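Local coordinates for Cow rumen GH26 endo-mannanase (PDB 6UEH), which probably hydrolyses internal beta-1,4-mannosidic linkages in mannans such as galactomannan, as an endo-acting family 26 glycoside hydrolase, at residues Lys168-Ile176 with Tyr199-Phe207. Residues are numbered along the deposited sequence; the frame is centred on the assembly and turned at random.
Sequences KIISGQQEI and YPAIRGFDF
Gln-174 lays its amide over Gly-204, with OE1 3.2 Å from the Gly-204 CA, on the side where that residue has no side chain. The bend at chi2 (78°) turns the amide along the neighbouring strand, where NE2 donates to Phe-205 O (2.9 Å) from above the carbonyl plane. An alanine in place of Gln-174 would probably leave Phe-205 O without this donor and uncover Gly-204. Beneath it the parallel strands are tightly joined: Ile-202 N hydrogen-bonds to Ser-171 O, Gln-173 N to Ile-202 O, Gly-204 N to Gln-173 O (2.8 Å) and Glu-175 N to Gly-204 O, nearly straight at 177°. On the face of Gln-173, the Arg-203 guanidinium forms a salt bridge to Glu-175 OE1, which lies in its plane, NH2 at 2.7 Å, with the carboxylate turned 74° to it. The other oxygen, OE2, forms a salt bridge to Arg-223, giving the carboxylate a second charged partner. The looser end is watery: one water links Glu-175 OE2 (2.6 Å) to Asp-206 N, and Asp-206 is partly exposed, its OD2 hydrogen-bonded to Ser-238 OG and His-240 ND1. These adjacent TIM-barrel strands are connected through helix 187-196 in a beta-alpha-beta unit, with strand 234-238 beyond 202-206 and strand 476-477 beyond 169-174.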
ATOM      1  N   LYS A 168      14.735   4.276  -6.212  1.00 18.62           N
ATOM      2  CA  LYS A 168      15.095   2.923  -5.801  1.00 18.85           C
ATOM      3  C   LYS A 168      13.957   2.266  -5.033  1.00 18.79           C
ATOM      4  O   LYS A 168      12.964   2.915  -4.700  1.00 17.95           O
ATOM      5  CB  LYS A 168      16.347   2.933  -4.914  1.00 20.00           C
ATOM      6  CG  LYS A 168      17.527   3.738  -5.438  1.00 21.69           C
ATOM      7  CD  LYS A 168      18.299   2.970  -6.490  1.00 22.55           C
ATOM      8  CE  LYS A 168      19.558   3.716  -6.895  1.00 24.07           C
ATOM      9  NZ  LYS A 168      20.353   2.936  -7.881  1.00 24.91           N
ATOM     10  N   ILE A 169      14.111   0.977  -4.750  1.00 19.04           N
ATOM     11  CA  ILE A 169      13.282   0.315  -3.753  1.00 19.08           C
ATOM     12  C   ILE A 169      14.213  -0.318  -2.715  1.00 19.21           C
ATOM     13  O   ILE A 169      15.254  -0.883  -3.052  1.00 15.10           O
ATOM     14  CB  ILE A 169      12.331  -0.740  -4.378  1.00 14.45           C
ATOM     15  CG1 ILE A 169      11.316  -1.227  -3.339  1.00 14.21           C
ATOM     16  CG2 ILE A 169      13.109  -1.906  -4.985  1.00 14.60           C
ATOM     17  CD1 ILE A 169      10.191  -2.061  -3.916  1.00 15.56           C
ATOM     18  N   ILE A 170      13.855  -0.185  -1.445  1.00 14.78           N
ATOM     19  CA  ILE A 170      14.707  -0.671  -0.366  1.00 17.67           C
ATOM     20  C   ILE A 170      14.317  -2.090   0.034  1.00 14.82           C
ATOM     21  O   ILE A 170      13.145  -2.374   0.252  1.00 14.57           O
ATOM     22  CB  ILE A 170      14.625   0.259   0.859  1.00 18.07           C
ATOM     23  CG1 ILE A 170      14.940   1.697   0.444  1.00 18.70           C
ATOM     24  CG2 ILE A 170      15.567  -0.212   1.961  1.00 17.80           C
ATOM     25  CD1 ILE A 170      14.753   2.713   1.542  1.00 19.22           C
ATOM     26  N   SER A 171      15.293  -2.984   0.126  1.00 15.05           N
ATOM     27  CA  SER A 171      15.003  -4.361   0.518  1.00 17.14           C
ATOM     28  C   SER A 171      14.650  -4.457   2.001  1.00 18.50           C
ATOM     29  O   SER A 171      15.148  -3.689   2.821  1.00 15.06           O
ATOM     30  CB  SER A 171      16.188  -5.278   0.197  1.00 15.34           C
ATOM     31  OG  SER A 171      17.379  -4.807   0.797  1.00 15.83           O
ATOM     32  N   GLY A 172      13.781  -5.404   2.337  1.00 14.82           N
ATOM     33  CA  GLY A 172      13.364  -5.589   3.713  1.00 14.79           C
ATOM     34  C   GLY A 172      12.958  -7.017   4.008  1.00 15.68           C
ATOM     35  O   GLY A 172      12.680  -7.792   3.094  1.00 15.28           O
ATOM     36  N   GLN A 173      12.923  -7.364   5.291  1.00 15.71           N
ATOM     37  CA  GLN A 173      12.550  -8.710   5.713  1.00 15.01           C
ATOM     38  C   GLN A 173      12.083  -8.721   7.162  1.00 15.03           C
ATOM     39  O   GLN A 173      12.751  -8.175   8.039  1.00 15.14           O
ATOM     40  CB  GLN A 173      13.725  -9.677   5.543  1.00 15.36           C
ATOM     41  CG  GLN A 173      13.427 -11.095   6.012  1.00 15.55           C
ATOM     42  CD  GLN A 173      12.311 -11.744   5.212  1.00 15.40           C
ATOM     43  OE1 GLN A 173      12.306 -11.695   3.981  1.00 15.31           O
ATOM     44  NE2 GLN A 173      11.355 -12.348   5.908  1.00 15.38           N
ATOM     45  N   GLN A 174      10.935  -9.343   7.409  1.00 14.93           N
ATOM     46  CA  GLN A 174      10.427  -9.501   8.766  1.00 17.03           C
ATOM     47  C   GLN A 174      11.103 -10.686   9.445  1.00 17.48           C
ATOM     48  O   GLN A 174      11.219 -11.759   8.848  1.00 16.59           O
ATOM     49  CB  GLN A 174       8.907  -9.698   8.760  1.00 14.81           C
ATOM     50  CG  GLN A 174       8.276  -9.738  10.145  1.00 15.61           C
ATOM     51  CD  GLN A 174       8.111  -8.353  10.750  1.00 15.37           C
ATOM     52  OE1 GLN A 174       8.098  -7.349  10.037  1.00 14.99           O
ATOM     53  NE2 GLN A 174       7.985  -8.293  12.070  1.00 14.88           N
ATOM     54  N   GLU A 175      11.551 -10.494  10.684  1.00 15.49           N
ATOM     55  CA  GLU A 175      12.137 -11.583  11.458  1.00 15.85           C
ATOM     56  C   GLU A 175      11.038 -12.423  12.100  1.00 17.97           C
ATOM     57  O   GLU A 175       9.888 -11.996  12.191  1.00 16.87           O
ATOM     58  CB  GLU A 175      13.089 -11.054  12.539  1.00 16.03           C
ATOM     59  CG  GLU A 175      12.392 -10.442  13.748  1.00 18.97           C
ATOM     60  CD  GLU A 175      13.351 -10.143  14.891  1.00 19.76           C
ATOM     61  OE1 GLU A 175      14.576 -10.306  14.705  1.00 19.01           O
ATOM     62  OE2 GLU A 175      12.880  -9.748  15.978  1.00 16.18           O
ATOM     63  N   ILE A 176      11.407 -13.616  12.550  1.00 18.83           N
ATOM     64  CA  ILE A 176      10.456 -14.563  13.120  1.00 19.14           C
ATOM     65  C   ILE A 176       9.870 -14.038  14.434  1.00 19.57           C
ATOM     66  O   ILE A 176      10.477 -13.201  15.107  1.00 16.38           O
ATOM     67  CB  ILE A 176      11.133 -15.940  13.350  1.00 16.91           C
ATOM     68  CG1 ILE A 176      10.098 -17.043  13.608  1.00 19.60           C
ATOM     69  CG2 ILE A 176      12.170 -15.855  14.466  1.00 17.18           C
ATOM     70  CD1 ILE A 176       9.366 -17.510  12.362  1.00 19.48           C
ATOM     71  N   TYR A 199      22.366  -8.673   2.215  1.00 19.23           N
ATOM     72  CA  TYR A 199      21.409  -8.619   3.315  1.00 18.31           C
ATOM     73  C   TYR A 199      20.326  -7.587   3.003  1.00 18.17           C
ATOM     74  O   TYR A 199      20.588  -6.601   2.314  1.00 20.99           O
ATOM     75  CB  TYR A 199      22.098  -8.253   4.630  1.00 18.51           C
ATOM     76  CG  TYR A 199      22.819  -9.382   5.331  1.00 19.02           C
ATOM     77  CD1 TYR A 199      22.114 -10.404   5.950  1.00 18.85           C
ATOM     78  CD2 TYR A 199      24.205  -9.406   5.406  1.00 20.12           C
ATOM     79  CE1 TYR A 199      22.768 -11.430   6.607  1.00 20.21           C
ATOM     80  CE2 TYR A 199      24.872 -10.426   6.062  1.00 21.47           C
ATOM     81  CZ  TYR A 199      24.148 -11.436   6.660  1.00 21.41           C
ATOM     82  OH  TYR A 199      24.801 -12.455   7.315  1.00 21.41           O
ATOM     83  N   PRO A 200      19.104  -7.801   3.512  1.00 16.77           N
ATOM     84  CA  PRO A 200      18.095  -6.744   3.385  1.00 16.18           C
ATOM     85  C   PRO A 200      18.508  -5.516   4.188  1.00 16.57           C
ATOM     86  O   PRO A 200      19.174  -5.661   5.214  1.00 16.23           O
ATOM     87  CB  PRO A 200      16.835  -7.388   3.968  1.00 16.28           C
ATOM     88  CG  PRO A 200      17.358  -8.414   4.923  1.00 16.00           C
ATOM     89  CD  PRO A 200      18.601  -8.957   4.273  1.00 16.38           C
ATOM     90  N   ALA A 201      18.130  -4.330   3.727  1.00 15.84           N
ATOM     91  CA  ALA A 201      18.483  -3.101   4.427  1.00 15.91           C
ATOM     92  C   ALA A 201      17.564  -2.878   5.624  1.00 15.70           C
ATOM     93  O   ALA A 201      18.008  -2.452   6.693  1.00 15.84           O
ATOM     94  CB  ALA A 201      18.419  -1.912   3.477  1.00 15.87           C
ATOM     95  N   ILE A 202      16.284  -3.171   5.430  1.00 15.39           N
ATOM     96  CA  ILE A 202      15.270  -2.989   6.462  1.00 15.20           C
ATOM     97  C   ILE A 202      14.957  -4.315   7.154  1.00 17.69           C
ATOM     98  O   ILE A 202      14.768  -5.337   6.498  1.00 15.19           O
ATOM     99  CB  ILE A 202      13.971  -2.392   5.863  1.00 14.90           C
ATOM    100  CG1 ILE A 202      14.215  -0.953   5.400  1.00 14.94           C
ATOM    101  CG2 ILE A 202      12.826  -2.447   6.864  1.00 15.76           C
ATOM    102  CD1 ILE A 202      13.022  -0.314   4.715  1.00 14.70           C
ATOM    103  N   ARG A 203      14.921  -4.301   8.481  1.00 16.92           N
ATOM    104  CA  ARG A 203      14.526  -5.485   9.236  1.00 15.31           C
ATOM    105  C   ARG A 203      13.223  -5.211   9.980  1.00 15.57           C
ATOM    106  O   ARG A 203      13.066  -4.164  10.607  1.00 15.08           O
ATOM    107  CB  ARG A 203      15.632  -5.902  10.210  1.00 15.64           C
ATOM    108  CG  ARG A 203      15.332  -7.160  11.017  1.00 18.27           C
ATOM    109  CD  ARG A 203      16.613  -7.738  11.614  1.00 18.13           C
ATOM    110  NE  ARG A 203      16.365  -8.890  12.477  1.00 18.10           N
ATOM    111  CZ  ARG A 203      17.247  -9.862  12.695  1.00 19.16           C
ATOM    112  NH1 ARG A 203      18.432  -9.830  12.101  1.00 16.88           N
ATOM    113  NH2 ARG A 203      16.941 -10.874  13.497  1.00 16.84           N
ATOM    114  N   GLY A 204      12.284  -6.149   9.886  1.00 15.01           N
ATOM    115  CA  GLY A 204      10.990  -5.999  10.523  1.00 14.85           C
ATOM    116  C   GLY A 204      10.923  -6.708  11.860  1.00 15.04           C
ATOM    117  O   GLY A 204      11.343  -7.859  11.986  1.00 15.23           O
ATOM    118  N   PHE A 205      10.393  -6.012  12.862  1.00 16.25           N
ATOM    119  CA  PHE A 205      10.272  -6.550  14.211  1.00 15.20           C
ATOM    120  C   PHE A 205       8.818  -6.493  14.673  1.00 17.27           C
ATOM    121  O   PHE A 205       7.939  -6.073  13.922  1.00 14.88           O
ATOM    122  CB  PHE A 205      11.161  -5.774  15.191  1.00 15.36           C
ATOM    123  CG  PHE A 205      12.617  -5.728  14.800  1.00 15.52           C
ATOM    124  CD1 PHE A 205      13.091  -4.740  13.950  1.00 17.31           C
ATOM    125  CD2 PHE A 205      13.514  -6.656  15.304  1.00 15.80           C
ATOM    126  CE1 PHE A 205      14.432  -4.688  13.599  1.00 17.62           C
ATOM    127  CE2 PHE A 205      14.855  -6.610  14.959  1.00 18.26           C
ATOM    128  CZ  PHE A 205      15.314  -5.623  14.110  1.00 18.37           C
ATOM    129  N   ASP A 206       8.573  -6.909  15.912  1.00 17.88           N
ATOM    130  CA  ASP A 206       7.234  -6.838  16.497  1.00 17.99           C
ATOM    131  C   ASP A 206       7.317  -6.843  18.020  1.00 17.98           C
ATOM    132  O   ASP A 206       8.058  -7.633  18.602  1.00 15.72           O
ATOM    133  CB  ASP A 206       6.363  -8.003  16.016  1.00 17.42           C
ATOM    134  CG  ASP A 206       4.876  -7.702  16.119  1.00 17.80           C
ATOM    135  OD1 ASP A 206       4.364  -7.576  17.253  1.00 16.73           O
ATOM    136  OD2 ASP A 206       4.217  -7.597  15.062  1.00 17.68           O
ATOM    137  N   PHE A 207       6.544  -5.968  18.659  1.00 15.46           N
ATOM    138  CA  PHE A 207       6.607  -5.800  20.107  1.00 15.70           C
ATOM    139  C   PHE A 207       5.464  -6.484  20.851  1.00 16.44           C
ATOM    140  O   PHE A 207       5.172  -6.136  21.993  1.00 17.31           O
ATOM    141  CB  PHE A 207       6.624  -4.310  20.464  1.00 17.80           C
ATOM    142  CG  PHE A 207       7.908  -3.620  20.109  1.00 17.98           C
ATOM    143  CD1 PHE A 207       8.994  -3.672  20.967  1.00 17.67           C
ATOM    144  CD2 PHE A 207       8.033  -2.927  18.917  1.00 18.11           C
ATOM    145  CE1 PHE A 207      10.182  -3.045  20.642  1.00 15.87           C
ATOM    146  CE2 PHE A 207       9.216  -2.297  18.590  1.00 16.53           C
ATOM    147  CZ  PHE A 207      10.292  -2.357  19.453  1.00 15.68           C
TER
HETATM  148  O   HOH W   1       6.586  -5.262  11.032  1.00 21.16           O
HETATM  149  O   HOH W   2      10.605  -8.858  16.914  1.00 14.16           O